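Hydroquinone dioxygenase small subunit (Pseudomonas sp., PDB 4ZXA) forms, as the small cupin subunit, the two-subunit hydroquinone 1,2-dioxygenase PnpCD together with the metal-carrying large subunit. Local coordinates at the interface of chains A and B. Numbering follows the deposited sequence. Chains: chain A, Hydroquinone dioxygenase small subunit; chain B, Hydroquinone dioxygenase large subunit.

Contact 1 and contact 2 are two patches of the same small-to-large subunit interface, and the centres of their C-alpha atoms lie about 24 Å apart. They share no residue. In contact 1 strands 61-69, 81-87, 128-132 and 145-153 of chain A face strands 236-238 and 241-249 of chain B, and loop residues A:Asp80 and B:Arg174 pair. In contact 2 the C-terminal tail of chain B meets the 3-10 helix 32-35, helix 162-165 and C-terminal residues of chain A. Anchoring at two separated points, one on strands and adjoining loops and one on chain ends, should limit rocking of the small subunit against the large one.

Contact 1: the interface of chains A and B. Residues chain A 61, 79-80, 82, 129, 151-153; chain B 174, 236-238, 241-243.
The backbone is largely extended on both sides, with A:Gln151 (phi/psi -94/118°) in strand 145-153 facing the chain B strands 236-238 and 241-249. A:Gln151 lies at the centre. CG lies anti to the backbone N and the chain stays extended, so the amide reaches tip to tip toward B:Phe243 and lies over the middle of its ring, the planes 6° apart. Glutamine suits this place: its flat amide stacks and offers both acceptor and donor. The hydroxyl OG of B:Ser236 gives a hydrogen bond of 2.6 Å to OE1 of A:Gln151, in the carbonyl plane and on a lone pair. NE2 of A:Gln151 donates almost straight to OG of B:Ser241 at 3.1 Å. The two serines thus fix the amide's rotation.

CB of B:Ser236 also sits over the centre of the A:Phe82 ring, 3.5 Å from its centroid, while the carbonyl O of B:Val237 lies at the ring edge. Short serine packs and bonds at once; phenylalanine offers a broad face.

Toward one end, B:Arg174 grips A:Asp80 side-on in a salt bridge, two nitrogens matching two oxygens: NE reaches OD2 at 2.6 Å and NH2 reaches OD1 at 2.6 Å. Extended from CG to NE, the arginine crosses the aspartate at about a right angle and meets both oxygens from above the carboxylate plane. Water 3 links OD2 of A:Asp80 to O of B:Val237. ND1 of A:His79 donates to the carbonyl O of A:Asp80 at 2.8 Å. SG of B:Cys238, anti to its backbone N, points at that same O of A:Asp80 in a weak hydrogen bond of 3.4 Å.

Stacking, hydrogen bonds and a charged pair join the small subunit to the large.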
# COMPACT_ATOMS: atom_id res chain seq x y z
N TYR A 61 34.02 -8.32 14.69
CA TYR A 61 33.05 -8.78 15.68
C TYR A 61 32.44 -10.07 15.17
O TYR A 61 32.29 -10.27 13.95
CB TYR A 61 32.00 -7.72 15.96
CG TYR A 61 32.63 -6.48 16.51
CD1 TYR A 61 32.87 -6.36 17.87
CD2 TYR A 61 33.03 -5.43 15.66
CE1 TYR A 61 33.49 -5.23 18.39
CE2 TYR A 61 33.63 -4.28 16.18
CZ TYR A 61 33.87 -4.20 17.54
OH TYR A 61 34.46 -3.09 18.08
N HIS A 79 37.22 -8.71 27.67
CA HIS A 79 36.03 -7.86 27.54
C HIS A 79 34.77 -8.67 27.77
O HIS A 79 34.81 -9.89 27.76
CB HIS A 79 35.99 -7.26 26.14
CG HIS A 79 36.08 -8.28 25.07
ND1 HIS A 79 35.03 -9.12 24.76
CD2 HIS A 79 37.10 -8.64 24.25
CE1 HIS A 79 35.39 -9.94 23.78
NE2 HIS A 79 36.64 -9.67 23.46
N ASP A 80 33.64 -8.00 27.96
CA ASP A 80 32.36 -8.69 28.06
C ASP A 80 32.03 -9.56 26.84
O ASP A 80 32.37 -9.23 25.69
CB ASP A 80 31.24 -7.69 28.25
CG ASP A 80 31.28 -7.02 29.60
OD1 ASP A 80 31.82 -7.64 30.54
OD2 ASP A 80 30.75 -5.90 29.74
N PHE A 82 28.61 -12.48 25.59
CA PHE A 82 27.25 -12.85 25.94
C PHE A 82 26.88 -14.20 25.34
O PHE A 82 27.40 -14.57 24.29
CB PHE A 82 26.28 -11.79 25.45
CG PHE A 82 26.54 -10.43 26.02
CD1 PHE A 82 25.95 -10.04 27.21
CD2 PHE A 82 27.39 -9.55 25.37
CE1 PHE A 82 26.19 -8.78 27.75
CE2 PHE A 82 27.65 -8.29 25.89
CZ PHE A 82 27.05 -7.90 27.09
N GLN A 129 19.41 -15.63 28.22
CA GLN A 129 20.66 -14.94 27.96
C GLN A 129 21.39 -14.69 29.29
O GLN A 129 20.76 -14.40 30.31
CB GLN A 129 20.37 -13.61 27.22
CG GLN A 129 21.57 -12.73 26.91
CD GLN A 129 21.19 -11.48 26.09
OE1 GLN A 129 20.56 -11.58 25.03
NE2 GLN A 129 21.56 -10.30 26.59
N GLN A 151 27.97 -13.96 21.44
CA GLN A 151 28.37 -12.66 20.91
C GLN A 151 29.74 -12.26 21.46
O GLN A 151 29.92 -12.09 22.66
CB GLN A 151 27.33 -11.61 21.30
CG GLN A 151 27.72 -10.19 20.92
CD GLN A 151 26.80 -9.19 21.60
OE1 GLN A 151 26.13 -9.54 22.58
NE2 GLN A 151 26.75 -7.97 21.08
N THR A 152 30.71 -12.11 20.57
CA THR A 152 32.07 -11.85 21.02
C THR A 152 32.93 -11.25 19.90
O THR A 152 32.41 -10.67 18.95
CB THR A 152 32.72 -13.14 21.62
OG1 THR A 152 33.97 -12.81 22.24
CG2 THR A 152 32.94 -14.20 20.54
N ILE A 153 34.25 -11.41 20.01
CA ILE A 153 35.18 -10.89 19.01
C ILE A 153 36.06 -12.00 18.46
O ILE A 153 36.50 -12.86 19.21
CB ILE A 153 36.05 -9.78 19.63
CG1 ILE A 153 35.15 -8.65 20.16
CG2 ILE A 153 37.10 -9.28 18.63
CD1 ILE A 153 35.90 -7.50 20.81
N ARG B 174 24.86 -2.13 29.09
CA ARG B 174 25.53 -3.42 29.03
C ARG B 174 24.54 -4.53 28.65
O ARG B 174 24.69 -5.22 27.64
CB ARG B 174 26.14 -3.72 30.40
CG ARG B 174 27.38 -4.60 30.39
CD ARG B 174 28.07 -4.60 31.76
NE ARG B 174 29.18 -5.56 31.80
CZ ARG B 174 29.71 -6.06 32.91
NH1 ARG B 174 29.25 -5.70 34.11
NH2 ARG B 174 30.72 -6.93 32.83
N SER B 236 22.24 -6.44 24.32
CA SER B 236 23.57 -6.75 24.83
C SER B 236 24.64 -5.96 24.07
O SER B 236 24.57 -5.81 22.85
CB SER B 236 23.87 -8.25 24.78
OG SER B 236 23.84 -8.76 23.46
N VAL B 237 25.62 -5.47 24.82
CA VAL B 237 26.67 -4.65 24.26
C VAL B 237 28.04 -5.29 24.43
O VAL B 237 28.50 -5.51 25.54
CB VAL B 237 26.68 -3.26 24.94
CG1 VAL B 237 27.75 -2.36 24.30
CG2 VAL B 237 25.30 -2.62 24.84
N CYS B 238 28.69 -5.60 23.32
CA CYS B 238 30.06 -6.07 23.33
C CYS B 238 30.94 -5.09 22.52
O CYS B 238 31.22 -5.32 21.33
CB CYS B 238 30.15 -7.49 22.76
SG CYS B 238 31.83 -8.11 22.53
N SER B 241 29.84 -4.01 18.91
CA SER B 241 28.85 -5.03 18.55
C SER B 241 27.60 -4.91 19.42
O SER B 241 27.68 -4.99 20.66
CB SER B 241 29.46 -6.42 18.73
OG SER B 241 28.48 -7.42 18.58
N LEU B 242 26.45 -4.70 18.79
CA LEU B 242 25.18 -4.59 19.51
C LEU B 242 24.16 -5.64 19.04
O LEU B 242 23.88 -5.79 17.84
CB LEU B 242 24.57 -3.20 19.35
CG LEU B 242 25.43 -1.95 19.55
CD1 LEU B 242 24.64 -0.70 19.17
CD2 LEU B 242 25.95 -1.84 20.97
N PHE B 243 23.61 -6.37 20.00
CA PHE B 243 22.46 -7.21 19.71
C PHE B 243 21.18 -6.37 19.85
O PHE B 243 20.91 -5.84 20.93
CB PHE B 243 22.44 -8.43 20.63
CG PHE B 243 23.17 -9.62 20.07
CD1 PHE B 243 23.98 -9.49 18.94
CD2 PHE B 243 23.02 -10.88 20.64
CE1 PHE B 243 24.64 -10.60 18.41
CE2 PHE B 243 23.68 -11.98 20.11
CZ PHE B 243 24.49 -11.85 19.00
O HOH W 1 21.09 -9.88 23.04
O HOH W 2 29.98 -9.60 18.45
O HOH W 3 29.55 -4.33 27.50

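Contact 2: the interface of chains A and B. Residues chain A 33, 162-163, 167-168; chain B 335, 338-339.
The C-terminal tail of the large subunit, ending at B:Phe339, lodges against the small subunit between the 3-10 helix 32-35, helix 162-165 and the small subunit's own C-terminus. B:Phe339 hides 117 Å² of its surface here and is the main apolar anchor. Its CG stands between the backbone N and the carbonyl carbon (chi1 70°), the crowded position, and the ring packs against the helix. CB of A:Trp162 lies above one face, offset toward the rim, 3.8 Å from CG of B:Phe339. On the next residue of helix 162-165, CA of A:Ala163 comes within 3.6 Å of CD1 of B:Phe339; the small side chain of alanine probably lets the ring come this close to the helix backbone. The far end of the ring points toward backbone carbonyls, with CE2 of B:Phe339 3.5 Å from O of A:Arg33 and CZ of B:Phe339 3.8 Å from O of A:Leu167. Phenylalanine fits because it is broad, flat and apolar.

A:Arg33 runs past the terminal carboxylate of B:Phe339 and bends at chi3 (-69°), bringing its guanidinium to B:Glu338. NH1 of A:Arg33 forms a salt bridge and hydrogen bond of 2.9 Å with OE2 of B:Glu338. The carboxylate oxygen lies in the guanidinium plane, but the nitrogen meets it from above the carboxylate plane, the two planes standing 86° apart. The same OE2 accepts the phenol OH of B:Tyr335 at 2.7 Å, so this second-shell tyrosine holds the glutamate in place, and the two donors would favour its charged form.

A:Lys168 slides past B:Phe339 in the opposite direction. NZ of A:Lys168 lies 3.6 Å from both O and OXT of B:Phe339, too long to count as a bond, though its charge may partly offset that of the terminal carboxylate.

Packing of the B:Phe339 ring against the helix and the charged pair thus fasten the large subunit's tail to the small subunit, helping to hold the enzyme together.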
# COMPACT_ATOMS: atom_id res chain seq x y z
N ARG A 33 25.96 -16.84 -2.48
CA ARG A 33 27.21 -16.55 -1.75
C ARG A 33 27.14 -15.25 -0.96
O ARG A 33 27.55 -15.18 0.19
CB ARG A 33 28.33 -16.34 -2.76
CG ARG A 33 29.11 -17.55 -3.14
CD ARG A 33 30.52 -17.14 -3.50
NE ARG A 33 30.59 -16.38 -4.75
CZ ARG A 33 31.37 -15.31 -4.94
NH1 ARG A 33 32.13 -14.85 -3.94
NH2 ARG A 33 31.38 -14.71 -6.12
N TRP A 162 33.03 -20.98 6.15
CA TRP A 162 31.90 -20.45 5.39
C TRP A 162 31.44 -21.39 4.28
O TRP A 162 30.26 -21.68 4.15
CB TRP A 162 32.23 -19.04 4.84
CG TRP A 162 32.67 -18.09 5.92
CD1 TRP A 162 33.95 -17.78 6.26
CD2 TRP A 162 31.83 -17.36 6.83
NE1 TRP A 162 33.96 -16.90 7.32
CE2 TRP A 162 32.67 -16.63 7.69
CE3 TRP A 162 30.43 -17.26 7.00
CZ2 TRP A 162 32.18 -15.80 8.70
CZ3 TRP A 162 29.95 -16.44 8.00
CH2 TRP A 162 30.82 -15.72 8.84
N ALA A 163 32.38 -21.88 3.48
CA ALA A 163 32.00 -22.71 2.33
C ALA A 163 31.24 -23.95 2.78
O ALA A 163 30.42 -24.49 2.04
CB ALA A 163 33.23 -23.07 1.50
N LEU A 167 24.96 -21.13 2.02
CA LEU A 167 24.48 -21.43 0.68
C LEU A 167 25.47 -20.91 -0.34
O LEU A 167 26.16 -19.92 -0.10
CB LEU A 167 23.14 -20.78 0.45
CG LEU A 167 22.00 -21.29 1.31
CD1 LEU A 167 20.72 -20.53 0.96
CD2 LEU A 167 21.83 -22.79 1.08
N LYS A 168 25.51 -21.57 -1.49
CA LYS A 168 26.48 -21.24 -2.52
C LYS A 168 25.82 -21.40 -3.90
O LYS A 168 25.21 -20.46 -4.44
CB LYS A 168 27.70 -22.16 -2.38
CG LYS A 168 28.91 -21.77 -3.23
CD LYS A 168 30.19 -21.91 -2.40
CE LYS A 168 31.46 -21.89 -3.26
NZ LYS A 168 31.42 -20.79 -4.27
OXT LYS A 168 25.88 -22.47 -4.50
N TYR B 335 29.50 -7.00 0.20
CA TYR B 335 29.11 -8.23 0.90
C TYR B 335 30.28 -8.75 1.71
O TYR B 335 31.42 -8.73 1.25
CB TYR B 335 28.63 -9.30 -0.06
CG TYR B 335 29.63 -9.68 -1.11
CD1 TYR B 335 29.72 -8.97 -2.30
CD2 TYR B 335 30.50 -10.75 -0.92
CE1 TYR B 335 30.64 -9.32 -3.28
CE2 TYR B 335 31.42 -11.11 -1.90
CZ TYR B 335 31.48 -10.38 -3.08
OH TYR B 335 32.38 -10.72 -4.06
N GLU B 338 34.07 -13.53 1.26
CA GLU B 338 34.49 -14.23 0.03
C GLU B 338 34.75 -15.72 0.26
O GLU B 338 35.63 -16.08 1.04
CB GLU B 338 35.76 -13.59 -0.55
CG GLU B 338 35.51 -12.49 -1.56
CD GLU B 338 35.11 -13.03 -2.92
OE1 GLU B 338 35.92 -13.73 -3.55
OE2 GLU B 338 33.98 -12.75 -3.37
N PHE B 339 33.99 -16.58 -0.41
CA PHE B 339 34.12 -18.02 -0.25
C PHE B 339 33.46 -18.77 -1.39
O PHE B 339 32.95 -18.16 -2.34
CB PHE B 339 33.51 -18.48 1.08
CG PHE B 339 32.01 -18.40 1.14
CD1 PHE B 339 31.23 -19.49 0.81
CD2 PHE B 339 31.38 -17.24 1.56
CE1 PHE B 339 29.85 -19.41 0.87
CE2 PHE B 339 30.00 -17.17 1.62
CZ PHE B 339 29.24 -18.26 1.28
OXT PHE B 339 33.44 -20.01 -1.38